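Local coordinates for protein NUDIX hydrolase (Jonesia denitrificans, PDB 4KTB) that is of uncharacterised function but belongs to the Nudix clan and may hydrolyse diadenosine tetraphosphate asymmetrically, at residues V45-D50 and A137-V142; V58-R63 and R72-G77; K95-V100 and G144-Q149. One frame throughout, in Å; residues are numbered along the deposited sequence.

Interaction 1 (V45-D50 and A137-V142). With EDO (1,2-ethanediol), chain P.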
ATOM      1  N   VAL A  45      -1.779  14.426   5.960  1.00  8.90           N
ATOM      2  CA  VAL A  45      -0.572  14.856   6.656  1.00 12.59           C
ATOM      3  C   VAL A  45       0.237  15.741   5.706  1.00 10.44           C
ATOM      4  O   VAL A  45       0.744  15.269   4.682  1.00  8.37           O
ATOM      5  CB  VAL A  45       0.265  13.674   7.166  1.00 13.98           C
ATOM      6  CG1 VAL A  45       1.640  14.135   7.556  1.00 17.61           C
ATOM      7  CG2 VAL A  45      -0.381  13.038   8.366  1.00 14.56           C
ATOM      8  N   PRO A  46       0.327  17.041   6.029  1.00 12.24           N
ATOM      9  CA  PRO A  46       0.952  17.980   5.092  1.00 14.05           C
ATOM     10  C   PRO A  46       2.457  18.020   5.293  1.00 12.04           C
ATOM     11  O   PRO A  46       2.920  18.248   6.424  1.00 11.13           O
ATOM     12  CB  PRO A  46       0.334  19.333   5.485  1.00  9.67           C
ATOM     13  CG  PRO A  46      -0.819  18.987   6.451  1.00 11.92           C
ATOM     14  CD  PRO A  46      -0.364  17.741   7.123  1.00 12.46           C
ATOM     15  N   VAL A  47       3.217  17.803   4.222  1.00 13.33           N
ATOM     16  CA  VAL A  47       4.665  17.693   4.366  1.00 17.44           C
ATOM     17  C   VAL A  47       5.460  18.502   3.361  1.00 18.97           C
ATOM     18  O   VAL A  47       4.985  18.814   2.268  1.00 17.96           O
ATOM     19  CB  VAL A  47       5.145  16.227   4.280  1.00 16.65           C
ATOM     20  CG1 VAL A  47       4.335  15.329   5.194  1.00 16.89           C
ATOM     21  CG2 VAL A  47       5.078  15.720   2.846  1.00 14.25           C
ATOM     22  N   ARG A  48       6.680  18.842   3.761  1.00 18.78           N
ATOM     23  CA  ARG A  48       7.670  19.410   2.862  1.00 20.25           C
ATOM     24  C   ARG A  48       8.628  18.302   2.501  1.00 20.13           C
ATOM     25  O   ARG A  48       9.117  17.594   3.382  1.00 19.87           O
ATOM     26  CB  ARG A  48       8.464  20.523   3.552  1.00 20.56           C
ATOM     27  CG  ARG A  48       7.711  21.842   3.731  1.00 21.89           C
ATOM     28  CD  ARG A  48       8.566  22.870   4.450  1.00 25.02           C
ATOM     29  NE  ARG A  48       7.874  24.146   4.585  1.00 25.57           N
ATOM     30  CZ  ARG A  48       8.236  25.108   5.422  1.00 26.55           C
ATOM     31  NH1 ARG A  48       9.287  24.942   6.212  1.00 23.42           N
ATOM     32  NH2 ARG A  48       7.539  26.231   5.461  1.00 28.80           N
ATOM     33  N   VAL A  49       8.901  18.156   1.211  1.00 21.99           N
ATOM     34  CA  VAL A  49       9.810  17.110   0.755  1.00 23.52           C
ATOM     35  C   VAL A  49      10.992  17.694  -0.022  1.00 24.71           C
ATOM     36  O   VAL A  49      10.910  18.816  -0.535  1.00 26.49           O
ATOM     37  CB  VAL A  49       9.080  16.055  -0.120  1.00 18.98           C
ATOM     38  CG1 VAL A  49       7.965  15.384   0.658  1.00 19.75           C
ATOM     39  CG2 VAL A  49       8.521  16.692  -1.373  1.00 15.49           C
ATOM     40  N   ASP A  50      12.089  16.944  -0.096  1.00 22.57           N
ATOM     41  CA  ASP A  50      13.169  17.313  -1.000  1.00 24.88           C
ATOM     42  C   ASP A  50      12.876  16.800  -2.417  1.00 26.60           C
ATOM     43  O   ASP A  50      11.774  16.304  -2.680  1.00 22.44           O
ATOM     44  CB  ASP A  50      14.536  16.852  -0.480  1.00 26.59           C
ATOM     45  CG  ASP A  50      14.658  15.340  -0.351  1.00 28.47           C
ATOM     46  OD1 ASP A  50      13.838  14.582  -0.917  1.00 22.43           O
ATOM     47  OD2 ASP A  50      15.621  14.896   0.316  1.00 34.91           O
ATOM     48  N   ALA A 137      -6.439   8.098   5.351  1.00  8.03           N
ATOM     49  CA  ALA A 137      -5.378   9.028   5.684  1.00  8.28           C
ATOM     50  C   ALA A 137      -4.350   9.054   4.582  1.00 10.50           C
ATOM     51  O   ALA A 137      -3.974   8.016   4.053  1.00  9.70           O
ATOM     52  CB  ALA A 137      -4.739   8.667   7.012  1.00  5.27           C
ATOM     53  N   TYR A 138      -3.898  10.249   4.233  1.00  5.54           N
ATOM     54  CA  TYR A 138      -2.857  10.367   3.236  1.00  5.87           C
ATOM     55  C   TYR A 138      -1.777  11.331   3.686  1.00 12.38           C
ATOM     56  O   TYR A 138      -2.035  12.275   4.422  1.00 13.98           O
ATOM     57  CB  TYR A 138      -3.439  10.837   1.901  1.00 11.10           C
ATOM     58  CG  TYR A 138      -4.558   9.984   1.346  1.00  6.59           C
ATOM     59  CD1 TYR A 138      -5.857  10.164   1.783  1.00  7.93           C
ATOM     60  CD2 TYR A 138      -4.321   9.021   0.372  1.00  8.27           C
ATOM     61  CE1 TYR A 138      -6.890   9.412   1.281  1.00  6.86           C
ATOM     62  CE2 TYR A 138      -5.361   8.252  -0.144  1.00  7.91           C
ATOM     63  CZ  TYR A 138      -6.646   8.463   0.327  1.00  7.90           C
ATOM     64  OH  TYR A 138      -7.705   7.738  -0.138  1.00  7.67           O
ATOM     65  N   ILE A 139      -0.557  11.072   3.242  1.00 13.44           N
ATOM     66  CA  ILE A 139       0.511  12.049   3.341  1.00 10.17           C
ATOM     67  C   ILE A 139       0.441  12.934   2.102  1.00 11.67           C
ATOM     68  O   ILE A 139       0.514  12.439   0.966  1.00 11.10           O
ATOM     69  CB  ILE A 139       1.870  11.366   3.346  1.00 10.75           C
ATOM     70  CG1 ILE A 139       2.080  10.608   4.653  1.00  7.80           C
ATOM     71  CG2 ILE A 139       2.986  12.372   3.168  1.00 15.06           C
ATOM     72  CD1 ILE A 139       3.281   9.698   4.609  1.00 18.24           C
ATOM     73  N   VAL A 140       0.321  14.241   2.307  1.00  7.87           N
ATOM     74  CA  VAL A 140       0.199  15.159   1.186  1.00 14.77           C
ATOM     75  C   VAL A 140       1.341  16.178   1.149  1.00 14.54           C
ATOM     76  O   VAL A 140       1.437  17.056   2.012  1.00 13.98           O
ATOM     77  CB  VAL A 140      -1.150  15.884   1.171  1.00 13.49           C
ATOM     78  CG1 VAL A 140      -1.278  16.695  -0.117  1.00 12.84           C
ATOM     79  CG2 VAL A 140      -2.311  14.895   1.293  1.00 11.93           C
ATOM     80  N   PRO A 141       2.237  16.037   0.162  1.00 13.66           N
ATOM     81  CA  PRO A 141       3.255  17.076   0.078  1.00 16.08           C
ATOM     82  C   PRO A 141       2.572  18.316  -0.460  1.00 15.53           C
ATOM     83  O   PRO A 141       1.645  18.195  -1.273  1.00 12.72           O
ATOM     84  CB  PRO A 141       4.259  16.513  -0.941  1.00 14.23           C
ATOM     85  CG  PRO A 141       3.994  15.015  -0.961  1.00 10.24           C
ATOM     86  CD  PRO A 141       2.502  14.925  -0.766  1.00 12.20           C
ATOM     87  N   VAL A 142       2.977  19.477   0.038  1.00 16.73           N
ATOM     88  CA  VAL A 142       2.479  20.737  -0.490  1.00 16.26           C
ATOM     89  C   VAL A 142       3.636  21.431  -1.143  1.00 18.23           C
ATOM     90  O   VAL A 142       4.723  21.512  -0.567  1.00 14.53           O
ATOM     91  CB  VAL A 142       1.884  21.640   0.594  1.00 15.41           C
ATOM     92  CG1 VAL A 142       0.478  21.196   0.911  1.00 15.56           C
ATOM     93  CG2 VAL A 142       2.749  21.607   1.834  1.00 15.95           C
TER
HETATM   94  C1  EDO P 212       8.568  27.072   8.757  1.00 31.86           C
HETATM   95  O1  EDO P 212       8.960  27.516   7.456  1.00 34.76           O
HETATM   96  C2  EDO P 212       9.801  26.740   9.589  1.00 31.99           C
HETATM   97  O2  EDO P 212      10.597  25.758   8.915  1.00 31.44           O
HETATM   98  O   HOH W   1       6.904  19.929  -0.197  1.00 22.42           O
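Val-45 and Val-140 share the shortest of four backbone hydrogen bonds that zip these segments together, Val-140 N standing 2.6 Å from Val-45 O. The other three run from Val-45 N to Tyr-138 O at 2.7 Å, from Val-47 N to Val-140 O, and from Val-142 N to Val-47 O. This alternation, with Val-45 paired to Ile-139 and Val-47 to Pro-141, defines a parallel strand pair in the central mixed sheet, as expected of a Nudix alpha/beta/alpha sandwich. The strand axes are nevertheless splayed by 38°. The prolines fit because their imino nitrogens fall at positions outside this ladder, and Pro-46 CA still offers a C-H to Val-140 O.

On the face turned to helix 176-186, Val-47 carries the packing. Its CG1 meets Ile-139 CG2 at 3.8 Å, the two side chains crossing obliquely. Its CG2 lies between the backbone N and the carbonyl carbon (chi1 -49° for CG1), which sets it 3.6 Å from Pro-141 CA. Val-49 CG1 reaches the same proline more loosely, touching CB at 4.2 Å. Pro-46 and Val-140 occupy the other face, where Pro-46 rests on Leu-97 of helix 85-97.

Past Val-47 the strands part and a water takes over: it accepts from Val-49 N, donates to Val-142 O at 2.7 Å, and reaches Val-47 O only weakly. Farther out, Arg-48, its chain extended from CG to NE, makes a cation-pi contact with Trp-157 and holds an ethanediol, probably from the crystallisation liquor, whose O1 sits in the guanidinium plane, 2.8 Å from NH2.

Interaction 2 (V58-R63 and R72-G77). With NA (sodium ion), chain E.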
ATOM      1  N   VAL A  58       6.915  18.259   8.532  1.00 21.64           N
ATOM      2  CA  VAL A  58       5.465  18.040   8.577  1.00 20.90           C
ATOM      3  C   VAL A  58       4.801  19.326   9.033  1.00 17.77           C
ATOM      4  O   VAL A  58       5.361  20.053   9.859  1.00 16.41           O
ATOM      5  CB  VAL A  58       5.084  16.929   9.577  1.00 24.93           C
ATOM      6  CG1 VAL A  58       3.571  16.732   9.641  1.00 24.13           C
ATOM      7  CG2 VAL A  58       5.744  15.636   9.197  1.00 28.55           C
ATOM      8  N   GLY A  59       3.611  19.612   8.507  1.00 14.51           N
ATOM      9  CA  GLY A  59       2.912  20.826   8.887  1.00 13.73           C
ATOM     10  C   GLY A  59       1.788  20.588   9.877  1.00 14.39           C
ATOM     11  O   GLY A  59       0.784  19.971   9.528  1.00 16.84           O
ATOM     12  N   LEU A  60       1.945  21.085  11.101  1.00 17.63           N
ATOM     13  CA  LEU A  60       0.891  21.004  12.115  1.00 18.26           C
ATOM     14  C   LEU A  60       0.215  22.354  12.296  1.00 17.53           C
ATOM     15  O   LEU A  60       0.882  23.377  12.434  1.00 14.32           O
ATOM     16  CB  LEU A  60       1.455  20.550  13.469  1.00 20.32           C
ATOM     17  CG  LEU A  60       2.165  19.201  13.522  1.00 20.27           C
ATOM     18  CD1 LEU A  60       2.494  18.826  14.948  1.00 18.95           C
ATOM     19  CD2 LEU A  60       1.283  18.144  12.888  1.00 18.56           C
ATOM     20  N   LEU A  61      -1.112  22.346  12.295  1.00 17.73           N
ATOM     21  CA  LEU A  61      -1.887  23.553  12.532  1.00 13.53           C
ATOM     22  C   LEU A  61      -2.012  23.729  14.024  1.00 19.56           C
ATOM     23  O   LEU A  61      -2.118  22.753  14.754  1.00 20.84           O
ATOM     24  CB  LEU A  61      -3.274  23.396  11.919  1.00 13.17           C
ATOM     25  CG  LEU A  61      -3.273  23.171  10.409  1.00 12.25           C
ATOM     26  CD1 LEU A  61      -4.632  22.730   9.928  1.00 11.53           C
ATOM     27  CD2 LEU A  61      -2.879  24.460   9.735  1.00 13.19           C
ATOM     28  N   LEU A  62      -1.995  24.966  14.493  1.00 18.61           N
ATOM     29  CA  LEU A  62      -2.289  25.218  15.895  1.00 19.34           C
ATOM     30  C   LEU A  62      -3.680  25.837  16.017  1.00 21.02           C
ATOM     31  O   LEU A  62      -4.039  26.726  15.241  1.00 21.79           O
ATOM     32  CB  LEU A  62      -1.254  26.162  16.499  1.00 22.00           C
ATOM     33  CG  LEU A  62      -1.490  26.538  17.964  1.00 24.61           C
ATOM     34  CD1 LEU A  62      -0.816  25.540  18.908  1.00 18.62           C
ATOM     35  CD2 LEU A  62      -1.017  27.961  18.237  1.00 29.39           C
ATOM     36  N   ARG A  63      -4.468  25.366  16.978  1.00 20.85           N
ATOM     37  CA  ARG A  63      -5.772  25.968  17.231  1.00 24.54           C
ATOM     38  C   ARG A  63      -6.295  25.710  18.633  1.00 25.71           C
ATOM     39  O   ARG A  63      -5.640  25.061  19.443  1.00 28.30           O
ATOM     40  CB  ARG A  63      -6.813  25.551  16.175  1.00 28.01           C
ATOM     41  CG  ARG A  63      -7.196  24.075  16.107  1.00 29.16           C
ATOM     42  CD  ARG A  63      -8.405  23.927  15.170  1.00 35.08           C
ATOM     43  NE  ARG A  63      -8.598  22.576  14.646  1.00 38.57           N
ATOM     44  CZ  ARG A  63      -8.693  22.268  13.353  1.00 39.77           C
ATOM     45  NH1 ARG A  63      -8.617  23.211  12.428  1.00 43.23           N
ATOM     46  NH2 ARG A  63      -8.869  21.011  12.983  1.00 36.73           N
ATOM     47  N   ARG A  72      -2.803  20.703  18.409  1.00 20.66           N
ATOM     48  CA  ARG A  72      -2.153  20.686  17.107  1.00 22.97           C
ATOM     49  C   ARG A  72      -2.841  19.637  16.237  1.00 22.26           C
ATOM     50  O   ARG A  72      -3.048  18.501  16.681  1.00 23.84           O
ATOM     51  CB  ARG A  72      -0.658  20.381  17.249  1.00 21.57           C
ATOM     52  CG  ARG A  72       0.148  21.517  17.854  1.00 21.20           C
ATOM     53  CD  ARG A  72       1.571  21.093  18.097  1.00 21.69           C
ATOM     54  NE  ARG A  72       2.441  22.220  18.416  1.00 23.21           N
ATOM     55  CZ  ARG A  72       2.580  22.723  19.633  1.00 35.26           C
ATOM     56  NH1 ARG A  72       3.386  23.749  19.832  1.00 26.42           N
ATOM     57  NH2 ARG A  72       1.919  22.189  20.650  1.00 37.58           N
ATOM     58  N   ALA A  73      -3.187  20.015  15.007  1.00 16.87           N
ATOM     59  CA  ALA A  73      -4.066  19.203  14.164  1.00 19.78           C
ATOM     60  C   ALA A  73      -3.533  18.931  12.766  1.00 18.35           C
ATOM     61  O   ALA A  73      -2.919  19.794  12.142  1.00 14.22           O
ATOM     62  CB  ALA A  73      -5.450  19.843  14.061  1.00 20.50           C
ATOM     63  N   LEU A  74      -3.810  17.726  12.279  1.00 18.34           N
ATOM     64  CA  LEU A  74      -3.613  17.384  10.883  1.00 17.30           C
ATOM     65  C   LEU A  74      -4.685  18.073  10.040  1.00 17.44           C
ATOM     66  O   LEU A  74      -5.533  18.800  10.553  1.00 16.53           O
ATOM     67  CB  LEU A  74      -3.714  15.872  10.715  1.00 10.96           C
ATOM     68  CG  LEU A  74      -2.705  15.106  11.569  1.00 11.31           C
ATOM     69  CD1 LEU A  74      -2.939  13.604  11.497  1.00 10.69           C
ATOM     70  CD2 LEU A  74      -1.326  15.413  11.086  1.00 11.15           C
ATOM     71  N   VAL A  75      -4.657  17.848   8.739  1.00 16.32           N
ATOM     72  CA  VAL A  75      -5.721  18.368   7.903  1.00 13.77           C
ATOM     73  C   VAL A  75      -6.776  17.271   7.763  1.00 16.43           C
ATOM     74  O   VAL A  75      -6.492  16.187   7.259  1.00 15.66           O
ATOM     75  CB  VAL A  75      -5.171  18.842   6.558  1.00 15.50           C
ATOM     76  CG1 VAL A  75      -6.298  19.062   5.536  1.00 13.02           C
ATOM     77  CG2 VAL A  75      -4.333  20.112   6.767  1.00 10.54           C
ATOM     78  N   SER A  76      -7.985  17.550   8.243  1.00 10.94           N
ATOM     79  CA  SER A  76      -8.953  16.490   8.494  1.00 10.99           C
ATOM     80  C   SER A  76     -10.395  16.947   8.322  1.00 11.87           C
ATOM     81  O   SER A  76     -10.762  18.050   8.719  1.00 12.94           O
ATOM     82  CB  SER A  76      -8.758  15.949   9.911  1.00 32.11           C
ATOM     83  OG  SER A  76      -9.771  15.023  10.253  1.00 33.95           O
ATOM     84  N   GLY A  77     -11.219  16.088   7.740  1.00 11.59           N
ATOM     85  CA  GLY A  77     -12.607  16.441   7.565  1.00 12.64           C
ATOM     86  C   GLY A  77     -13.425  15.452   6.766  1.00 12.35           C
ATOM     87  O   GLY A  77     -12.907  14.502   6.176  1.00 11.19           O
TER
HETATM   88 NA    NA E 201     -11.014  20.193   9.454  1.00 20.42          NA
HETATM   89  O   HOH W   2      -2.001  19.693   9.601  1.00 30.69           O
HETATM   90  O   HOH W   3      -8.728  20.010  10.035  1.00 23.33           O
HETATM   91  O   HOH W   4      -9.998  22.784  10.072  1.00 35.04           O
HETATM   92  O   HOH W   5     -10.800  20.772   7.225  1.00 10.41           O
HETATM   93  O   HOH W   6     -10.793  19.561  11.627  1.00 22.59           O
HETATM   94  O   HOH W   7     -13.410  20.291   9.359  1.00 13.65           O
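Leu-61 and Ala-73 form the hydrogen-bonded pair of an antiparallel hairpin, with Leu-61 N 3.1 Å from Ala-73 O and Ala-73 N 3.0 Å from Leu-61 O. Next to it Leu-62 and Arg-72 make a non-hydrogen-bonded pair. The tight part lies round this ladder: Leu-61 CD1 meets Val-75 CG2 at 4.1 Å, and Leu-60 CD2 lies alongside Leu-74 CD2. Leu-60 CD1 touches Arg-72 CD, those side chains crossing at about a right angle. The ladder is short: the touching parts, 60-63 and 72-75, run 111° apart end to end, and a water bridges Gly-59 O and Ala-73 O.

The loose side is hydrated. Arg-63 CG sits between its backbone N and carbonyl carbon (chi1 64°), and the extended chain beyond brings one guanidinium face over Ala-73 CB, 3.8 Å from NH2. A water in the guanidinium plane accepts from NH2 and from Ser-76 N, and also binds the sodium ion. Ser-76 O completes that site at 2.3 Å beside five waters, one of them distant at 2.9 Å.

Strand 154-158 flanks strand 55-64 on its other edge, helix 85-97 packs on Leu-61 and Val-75, and helix 176-186 on Val-58 and Leu-74.

Interaction 3 (K95-V100 and G144-Q149); sequences KDLGPV and GDCSPQ
Gln-149 and Asp-96, and beside them Ser-147 and Leu-97, share the two backbone hydrogen bonds of this contact, at the end of helix 85-97. Gln-149 N lies 2.9 Å from Asp-96 O, and Ser-147 N lies 2.9 Å from Leu-97 O. In both the donor stands well above the carbonyl plane, by 47° and 49°, so the loop passes over these carbonyls.

C-H contacts reinforce the same acceptors. Cys-146 CA approaches Leu-97 O, and Pro-148 CA approaches Asp-96 O. Farther along, Gly-144 CA comes 3.4 Å from Val-100 O, so near that a side chain at Gly-144 would collide with that oxygen. A water modelled between Leu-97 O and Asp-145 O is implausibly close to both, and its bridge is doubtful.

The helix is probably the counterpart of the Nudix helix: the sequence leading into and through it resembles a degenerate Nudix box, in which Gly-98 would match the glycine after the helix. Gly-98 leaves helical geometry with positive phi (92°), where a side chain would press on the carbonyl O of Leu-97. The first bond of Asp-96's side chain points away from 144-149, and its OD1 is hydrogen-bonded by Asn-152 ND2, farther along the same loop.

Side-chain packing completes the contact. Leu-97 CD1 meets Cys-146 SG at 3.9 Å, and both residues also pack on Leu-155 of strand 154-158. The Gln-149 chain, bent at chi2, lays CD 3.6 Å from Gly-98 CA, while CG comes within 3.2 Å of Gly-98 N. An alanine here would probably open a gap beside Gly-98, where CG and the amide group now lie. The contact of Gln-149 CB with Lys-95 O, at 3.1 Å, belongs to the stem of the side chain.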
ATOM      1  N   LYS A  95      -8.861  24.729   2.369  1.00 16.41           N
ATOM      2  CA  LYS A  95      -9.574  25.225   3.546  1.00 17.64           C
ATOM      3  C   LYS A  95      -8.684  25.524   4.751  1.00 16.44           C
ATOM      4  O   LYS A  95      -8.924  26.491   5.470  1.00 15.22           O
ATOM      5  CB  LYS A  95     -10.670  24.227   3.946  1.00 20.87           C
ATOM      6  CG  LYS A  95     -11.393  24.545   5.240  1.00 20.89           C
ATOM      7  CD  LYS A  95     -12.594  23.627   5.420  1.00 24.05           C
ATOM      8  CE  LYS A  95     -13.159  23.747   6.818  1.00 24.05           C
ATOM      9  NZ  LYS A  95     -12.074  23.554   7.815  1.00 26.53           N
ATOM     10  N   ASP A  96      -7.664  24.703   4.980  1.00 14.66           N
ATOM     11  CA  ASP A  96      -6.809  24.867   6.163  1.00 15.01           C
ATOM     12  C   ASP A  96      -5.511  25.642   5.880  1.00 17.06           C
ATOM     13  O   ASP A  96      -4.959  26.287   6.771  1.00 19.64           O
ATOM     14  CB  ASP A  96      -6.479  23.490   6.785  1.00 14.07           C
ATOM     15  CG  ASP A  96      -7.511  23.030   7.813  1.00 15.97           C
ATOM     16  OD1 ASP A  96      -8.035  23.873   8.567  1.00 16.19           O
ATOM     17  OD2 ASP A  96      -7.796  21.816   7.877  1.00 18.13           O
ATOM     18  N   LEU A  97      -5.034  25.580   4.637  1.00 15.46           N
ATOM     19  CA  LEU A  97      -3.675  26.038   4.310  1.00 15.90           C
ATOM     20  C   LEU A  97      -3.629  27.119   3.238  1.00 17.11           C
ATOM     21  O   LEU A  97      -2.549  27.579   2.851  1.00 16.06           O
ATOM     22  CB  LEU A  97      -2.808  24.866   3.844  1.00 13.51           C
ATOM     23  CG  LEU A  97      -2.548  23.737   4.842  1.00 10.95           C
ATOM     24  CD1 LEU A  97      -1.615  22.712   4.230  1.00 10.60           C
ATOM     25  CD2 LEU A  97      -1.971  24.303   6.148  1.00 13.35           C
ATOM     26  N   GLY A  98      -4.797  27.503   2.745  1.00 19.33           N
ATOM     27  CA  GLY A  98      -4.873  28.509   1.705  1.00 18.54           C
ATOM     28  C   GLY A  98      -4.863  27.906   0.311  1.00 20.29           C
ATOM     29  O   GLY A  98      -4.483  26.746   0.129  1.00 18.82           O
ATOM     30  N   PRO A  99      -5.256  28.709  -0.689  1.00 13.55           N
ATOM     31  CA  PRO A  99      -5.483  28.247  -2.056  1.00 16.32           C
ATOM     32  C   PRO A  99      -4.213  28.103  -2.867  1.00 18.86           C
ATOM     33  O   PRO A  99      -4.285  27.671  -4.014  1.00 20.68           O
ATOM     34  CB  PRO A  99      -6.325  29.367  -2.649  1.00 23.24           C
ATOM     35  CG  PRO A  99      -5.813  30.586  -1.957  1.00 24.64           C
ATOM     36  CD  PRO A  99      -5.514  30.152  -0.550  1.00 14.53           C
ATOM     37  N   VAL A 100      -3.073  28.463  -2.302  1.00 14.07           N
ATOM     38  CA  VAL A 100      -1.836  28.323  -3.048  1.00 16.73           C
ATOM     39  C   VAL A 100      -0.861  27.339  -2.399  1.00 20.13           C
ATOM     40  O   VAL A 100       0.337  27.395  -2.663  1.00 20.64           O
ATOM     41  CB  VAL A 100      -1.139  29.677  -3.258  1.00 19.54           C
ATOM     42  CG1 VAL A 100      -2.003  30.596  -4.119  1.00 22.98           C
ATOM     43  CG2 VAL A 100      -0.829  30.327  -1.912  1.00 18.49           C
ATOM     44  N   GLY A 144       3.480  24.603  -2.623  1.00 23.96           N
ATOM     45  CA  GLY A 144       3.416  26.056  -2.586  1.00 22.38           C
ATOM     46  C   GLY A 144       3.398  26.635  -1.185  1.00 25.69           C
ATOM     47  O   GLY A 144       3.586  25.922  -0.201  1.00 29.31           O
ATOM     48  N   ASP A 145       3.172  27.938  -1.088  1.00 26.82           N
ATOM     49  CA  ASP A 145       3.167  28.595   0.206  1.00 26.66           C
ATOM     50  C   ASP A 145       1.834  28.343   0.909  1.00 24.56           C
ATOM     51  O   ASP A 145       0.782  28.250   0.268  1.00 20.25           O
ATOM     52  CB  ASP A 145       3.443  30.097   0.052  1.00 32.51           C
ATOM     53  CG  ASP A 145       4.839  30.389  -0.497  1.00 38.44           C
ATOM     54  OD1 ASP A 145       5.811  30.355   0.288  1.00 40.07           O
ATOM     55  OD2 ASP A 145       4.969  30.666  -1.710  1.00 42.88           O
ATOM     56  N   CYS A 146       1.898  28.200   2.229  1.00 23.37           N
ATOM     57  CA  CYS A 146       0.726  27.895   3.032  1.00 18.48           C
ATOM     58  C   CYS A 146       0.532  28.967   4.086  1.00 17.78           C
ATOM     59  O   CYS A 146       1.493  29.592   4.533  1.00 19.82           O
ATOM     60  CB  CYS A 146       0.900  26.552   3.743  1.00 13.82           C
ATOM     61  SG  CYS A 146       1.119  25.119   2.704  1.00 15.53           S
ATOM     62  N   SER A 147      -0.709  29.175   4.495  1.00 15.57           N
ATOM     63  CA  SER A 147      -0.960  30.027   5.644  1.00 24.49           C
ATOM     64  C   SER A 147      -2.170  29.473   6.372  1.00 26.02           C
ATOM     65  O   SER A 147      -3.167  29.127   5.736  1.00 27.38           O
ATOM     66  CB  SER A 147      -1.179  31.482   5.233  1.00 26.56           C
ATOM     67  OG  SER A 147      -2.284  31.634   4.365  1.00 29.11           O
ATOM     68  N   PRO A 148      -2.084  29.374   7.705  1.00 15.26           N
ATOM     69  CA  PRO A 148      -3.178  28.795   8.494  1.00 16.31           C
ATOM     70  C   PRO A 148      -4.478  29.571   8.292  1.00 15.54           C
ATOM     71  O   PRO A 148      -4.511  30.789   8.494  1.00 19.17           O
ATOM     72  CB  PRO A 148      -2.689  28.938   9.942  1.00 15.07           C
ATOM     73  CG  PRO A 148      -1.684  30.057   9.897  1.00 19.03           C
ATOM     74  CD  PRO A 148      -1.015  29.928   8.550  1.00 19.87           C
ATOM     75  N   GLN A 149      -5.540  28.877   7.897  1.00 15.10           N
ATOM     76  CA  GLN A 149      -6.801  29.554   7.593  1.00 19.69           C
ATOM     77  C   GLN A 149      -7.879  29.388   8.663  1.00 20.84           C
ATOM     78  O   GLN A 149      -7.858  28.442   9.456  1.00 17.61           O
ATOM     79  CB  GLN A 149      -7.369  29.061   6.256  1.00 22.49           C
ATOM     80  CG  GLN A 149      -6.381  29.028   5.100  1.00 21.54           C
ATOM     81  CD  GLN A 149      -6.140  30.388   4.498  1.00 21.09           C
ATOM     82  OE1 GLN A 149      -4.996  30.819   4.354  1.00 23.50           O
ATOM     83  NE2 GLN A 149      -7.214  31.068   4.128  1.00 22.46           N
TER
HETATM   84  O   HOH W   8      -1.512  28.786   0.873  1.00 16.44           O

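In the fold
From the N terminus, strand 39-49 supplies the first half of interaction 1, which stays open while the chain runs on through 55-64. Interaction 2 closes first, a short hairpin loop nested wholly within the long loop of interaction 1. The chain then enters helix 85-97, whose end opens interaction 3; since 137-142 closes interaction 1 before 144-149 closes interaction 3, these two cross. Interactions 2 and 3 follow in series. Pro-46 joins all three: its O probably hydrogen-bonds Gly-59 N, its CG packs on Val-75 CG2 and its CB on Leu-97 CD1. Leu-61 CD2 meets Leu-97 CD2, so sheet, hairpin and helix end converge.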